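Local coordinates for ubiquitin conjugating enzyme (Agrocybe aegerita, PDB 3WE5), which probably carries activated ubiquitin as a thioester and passes it on toward target proteins, as an E2 enzyme of the UBE2W-like group, at residues Ser86-Gln91 against Pro158-Lys162; Leu75-Phe79 against Val127-Cys131. All coordinates share one frame; numbering follows the deposited sequence.

How the interactions relate
After helix 24-39 and strands 45-49 and 55-61, strand 72-78 carries 75-79; a short connection leads into 86-91, which runs into strand 89-92, its antiparallel neighbour. After a long, mostly irregular excursion the chain enters helix 127-140, and interaction 2 closes a loop of 47 residues by laying 127-131 on the sheet. Helix 150-156 follows, and the tail 158-162 returns to 86-91 in interaction 1, closing a loop of 66 residues. The two loops cross, since their segments alternate. The sheet joins them: Gln91 O to Gln76 N and Ala89 O to Arg78 N are probable hydrogen bonds, while Val90 packs on Leu75 and Phe77, linking edge strand 89-92, central helix and C-terminal tail.

Interaction 1. Residues Ser86-Gln91 against Pro158-Lys162; sequences SSPAVQ and PDNPK
Lys162, the last modelled residue, lies along Ser87 to Ala89 at the start of strand 89-92, at one edge of the antiparallel sheet of the E2 (UBC) fold, and loses more surface here than any other residue of the contact. Its aliphatic chain covers the methyl of Ala89, with CG 3.8 Å from Ala89 CB. A bend at chi3 (61°) then carries the ammonium end to the loop before the strand. There NZ donates to Ser87 O at 2.8 Å, tilted 18° from the carbonyl plane, and also to a water that in turn accepts from Ser87 N. One lysine end thus holds the Ser87 carbonyl directly and its N-H through the water; Asp80 adds a long, weak ion pair.

Ala89 is the second centre. Its methyl points at the tail and lies against the oxygen end of the Asn160 amide, 3.4 Å from Asn160 OD1, and Pro161 CG is 4.2 Å from Ala89 CB. The amide oxygen is occupied in its own segment: Lys162 N donates to it in the carbonyl plane, on a lone pair, forming an Asx turn that folds the tail over the methyl.

Pro161 crosses the Gln91 side chain at about a right angle. Gln91 OE1 accepts a hydrogen bond from Arg78 NH2, while Arg78 NH1 forms a salt bridge with Asp159. The same guanidinium therefore joins both segments from the neighbouring strand. Pro161 also touches His111, and its CD lies 3.5 Å from Gln91 OE1.

Interaction 2. Residues Leu75-Phe79 against Val127-Cys131; sequences LQFRF and VIAVC
Phe77 meets three residues of the helix at once and has the most surface covered in this buried contact, which has no hydrogen bond across it. Val127 CG1 stands over the centre of one ring face, 3.7 Å from the centroid and 12° off the normal, a CH-pi contact. Val130 comes to the edge of the same ring with its CB in the ring plane, while its CG1 is 3.7 Å from Phe77 CE2. Cys131 SG approaches obliquely, 3.7 Å from Phe77 CE1, as a sulfur-aromatic contact.

Val127 divides its two methyls between two rings. With CG1 anti to the backbone N (chi1 172°) and over Phe77, CG2 is turned to the edge of the Phe79 ring, 3.6 Å from Phe79 CE1. At the other end Cys131 SG also touches Leu75 CD2 at 4.2 Å. Leu75 and Phe77 of the strand thus point at the first turn of the helix, and Phe79, just beyond the strand, reaches it with the end of its ring. An alanine in place of Phe77 would probably open a gap between strand and helix, leaving Val127 CG1 without its ring face and Val130 and Cys131 without their aromatic neighbour.

Farther out, Phe58 and Val90 of the two flanking strands touch Phe77, and Trp56 and Tyr83 meet Phe79 edge-to-face. Glu32 of helix 24-39 accepts a hydrogen bond from Val127 N at the helix start, while Cys131 N bonds back to Val127 O within the first turn. The strand and helix segments run roughly antiparallel, their directions 146° apart, with axes 10.8 Å apart. Such packing of the central helix 127-140 on one face of a meandering antiparallel sheet is the core of the UBC fold of E2 enzymes.

Interaction 1. Residues Ser86-Gln91 against Pro158-Lys162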
# COMPACT_ATOMS: atom_id res chain seq x y z
N SER A 86 -17.33 9.81 -17.51
CA SER A 86 -16.88 9.63 -16.13
C SER A 86 -16.71 8.15 -15.84
O SER A 86 -17.46 7.31 -16.36
CB SER A 86 -17.89 10.21 -15.16
OG SER A 86 -19.18 9.72 -15.47
N SER A 87 -15.73 7.84 -15.00
CA SER A 87 -15.50 6.46 -14.60
C SER A 87 -16.63 6.04 -13.66
O SER A 87 -17.19 6.88 -12.93
CB SER A 87 -14.18 6.36 -13.85
OG SER A 87 -14.17 7.25 -12.76
N PRO A 88 -16.96 4.74 -13.65
CA PRO A 88 -17.85 4.25 -12.59
C PRO A 88 -17.17 4.33 -11.22
O PRO A 88 -15.95 4.23 -11.12
CB PRO A 88 -18.07 2.78 -12.98
CG PRO A 88 -16.78 2.39 -13.70
CD PRO A 88 -16.38 3.65 -14.46
N ALA A 89 -17.98 4.50 -10.17
CA ALA A 89 -17.48 4.41 -8.80
C ALA A 89 -17.57 2.94 -8.42
O ALA A 89 -18.64 2.35 -8.47
CB ALA A 89 -18.33 5.24 -7.89
N VAL A 90 -16.44 2.34 -8.11
CA VAL A 90 -16.38 0.89 -7.93
C VAL A 90 -15.77 0.53 -6.58
O VAL A 90 -14.71 1.03 -6.20
CB VAL A 90 -15.53 0.27 -9.06
CG1 VAL A 90 -15.50 -1.26 -8.93
CG2 VAL A 90 -16.08 0.64 -10.42
N GLN A 91 -16.45 -0.35 -5.83
CA GLN A 91 -15.96 -0.76 -4.52
C GLN A 91 -16.47 -2.16 -4.19
O GLN A 91 -17.54 -2.59 -4.66
CB GLN A 91 -16.40 0.24 -3.45
CG GLN A 91 -17.90 0.32 -3.28
CD GLN A 91 -18.36 1.70 -2.83
OE1 GLN A 91 -18.70 2.56 -3.65
NE2 GLN A 91 -18.37 1.92 -1.52
N PRO A 158 -14.86 9.28 2.20
CA PRO A 158 -16.20 9.71 1.80
C PRO A 158 -17.06 8.54 1.30
O PRO A 158 -16.50 7.47 1.01
CB PRO A 158 -15.91 10.65 0.64
CG PRO A 158 -14.66 10.08 0.02
CD PRO A 158 -13.85 9.56 1.17
N ASP A 159 -18.37 8.75 1.20
CA ASP A 159 -19.29 7.71 0.72
C ASP A 159 -18.85 7.18 -0.63
O ASP A 159 -18.77 5.96 -0.85
CB ASP A 159 -20.73 8.24 0.58
CG ASP A 159 -21.65 7.24 -0.13
OD1 ASP A 159 -21.98 6.20 0.48
OD2 ASP A 159 -22.04 7.49 -1.29
N ASN A 160 -18.57 8.10 -1.54
CA ASN A 160 -18.20 7.76 -2.89
C ASN A 160 -16.68 7.80 -2.99
O ASN A 160 -16.07 8.82 -2.67
CB ASN A 160 -18.84 8.74 -3.86
CG ASN A 160 -18.96 8.18 -5.25
OD1 ASN A 160 -17.96 8.05 -5.96
ND2 ASN A 160 -20.18 7.85 -5.66
N PRO A 161 -16.07 6.69 -3.41
CA PRO A 161 -14.61 6.57 -3.46
C PRO A 161 -13.98 7.49 -4.50
O PRO A 161 -12.76 7.67 -4.49
CB PRO A 161 -14.40 5.12 -3.87
CG PRO A 161 -15.62 4.77 -4.67
CD PRO A 161 -16.74 5.49 -3.97
N LYS A 162 -14.79 8.06 -5.39
CA LYS A 162 -14.26 8.97 -6.40
C LYS A 162 -13.84 10.30 -5.76
O LYS A 162 -13.08 11.07 -6.34
CB LYS A 162 -15.26 9.19 -7.53
CG LYS A 162 -15.67 7.91 -8.26
CD LYS A 162 -16.52 8.20 -9.49
CE LYS A 162 -15.77 9.06 -10.49
NZ LYS A 162 -16.60 9.35 -11.67
O HOH W 1 -14.53 10.49 -13.63

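Interaction 2. Residues Leu75-Phe79 against Val127-Cys131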
# COMPACT_ATOMS: atom_id res chain seq x y z
N LEU A 75 -18.86 -7.01 -5.72
CA LEU A 75 -18.31 -5.77 -6.30
C LEU A 75 -19.46 -4.90 -6.78
O LEU A 75 -20.33 -5.36 -7.53
CB LEU A 75 -17.39 -6.13 -7.47
CG LEU A 75 -16.60 -5.00 -8.15
CD1 LEU A 75 -15.60 -4.39 -7.15
CD2 LEU A 75 -15.86 -5.54 -9.40
N GLN A 76 -19.46 -3.64 -6.34
CA GLN A 76 -20.53 -2.71 -6.68
C GLN A 76 -20.02 -1.65 -7.65
O GLN A 76 -18.91 -1.15 -7.47
CB GLN A 76 -21.01 -2.05 -5.38
CG GLN A 76 -22.10 -0.97 -5.52
CD GLN A 76 -22.34 -0.33 -4.15
OE1 GLN A 76 -23.02 -0.90 -3.31
NE2 GLN A 76 -21.72 0.81 -3.90
N PHE A 77 -20.82 -1.38 -8.68
CA PHE A 77 -20.58 -0.28 -9.62
C PHE A 77 -21.67 0.76 -9.40
O PHE A 77 -22.84 0.42 -9.41
CB PHE A 77 -20.69 -0.78 -11.05
CG PHE A 77 -19.53 -1.60 -11.47
CD1 PHE A 77 -19.38 -2.89 -11.00
CD2 PHE A 77 -18.58 -1.09 -12.35
CE1 PHE A 77 -18.26 -3.66 -11.40
CE2 PHE A 77 -17.50 -1.82 -12.73
CZ PHE A 77 -17.33 -3.11 -12.25
N ARG A 78 -21.28 2.02 -9.25
CA ARG A 78 -22.25 3.12 -9.31
C ARG A 78 -21.94 4.04 -10.47
O ARG A 78 -20.76 4.39 -10.69
CB ARG A 78 -22.25 3.89 -7.98
CG ARG A 78 -23.01 3.18 -6.87
CD ARG A 78 -23.12 4.03 -5.62
NE ARG A 78 -21.86 4.06 -4.89
CZ ARG A 78 -21.64 4.81 -3.82
NH1 ARG A 78 -22.59 5.62 -3.36
NH2 ARG A 78 -20.46 4.76 -3.21
N PHE A 79 -22.97 4.44 -11.21
CA PHE A 79 -22.82 5.23 -12.45
C PHE A 79 -23.46 6.61 -12.28
O PHE A 79 -24.60 6.70 -11.83
CB PHE A 79 -23.48 4.53 -13.64
CG PHE A 79 -23.11 3.06 -13.77
CD1 PHE A 79 -21.86 2.70 -14.28
CD2 PHE A 79 -23.99 2.06 -13.37
CE1 PHE A 79 -21.48 1.35 -14.35
CE2 PHE A 79 -23.63 0.70 -13.49
CZ PHE A 79 -22.38 0.36 -13.97
N VAL A 127 -17.89 -2.10 -18.08
CA VAL A 127 -18.02 -2.66 -16.75
C VAL A 127 -17.32 -4.02 -16.65
O VAL A 127 -16.60 -4.29 -15.67
CB VAL A 127 -19.51 -2.81 -16.42
CG1 VAL A 127 -19.66 -3.58 -15.11
CG2 VAL A 127 -20.12 -1.41 -16.29
N ILE A 128 -17.53 -4.87 -17.64
CA ILE A 128 -16.91 -6.20 -17.64
C ILE A 128 -15.39 -6.10 -17.71
O ILE A 128 -14.69 -6.83 -17.01
CB ILE A 128 -17.48 -7.08 -18.75
CG1 ILE A 128 -18.95 -7.38 -18.46
CG2 ILE A 128 -16.68 -8.38 -18.87
CD1 ILE A 128 -19.16 -8.35 -17.28
N ALA A 129 -14.86 -5.17 -18.51
CA ALA A 129 -13.40 -4.94 -18.48
C ALA A 129 -12.87 -4.57 -17.10
O ALA A 129 -11.81 -5.04 -16.70
CB ALA A 129 -12.99 -3.86 -19.54
N VAL A 130 -13.59 -3.74 -16.36
CA VAL A 130 -13.20 -3.43 -15.01
C VAL A 130 -13.21 -4.69 -14.13
O VAL A 130 -12.30 -4.90 -13.33
CB VAL A 130 -14.12 -2.36 -14.40
CG1 VAL A 130 -13.78 -2.11 -12.93
CG2 VAL A 130 -14.00 -1.06 -15.20
N CYS A 131 -14.27 -5.49 -14.25
CA CYS A 131 -14.37 -6.72 -13.46
C CYS A 131 -13.17 -7.64 -13.70
O CYS A 131 -12.59 -8.19 -12.75
CB CYS A 131 -15.62 -7.50 -13.84
SG CYS A 131 -17.17 -6.76 -13.20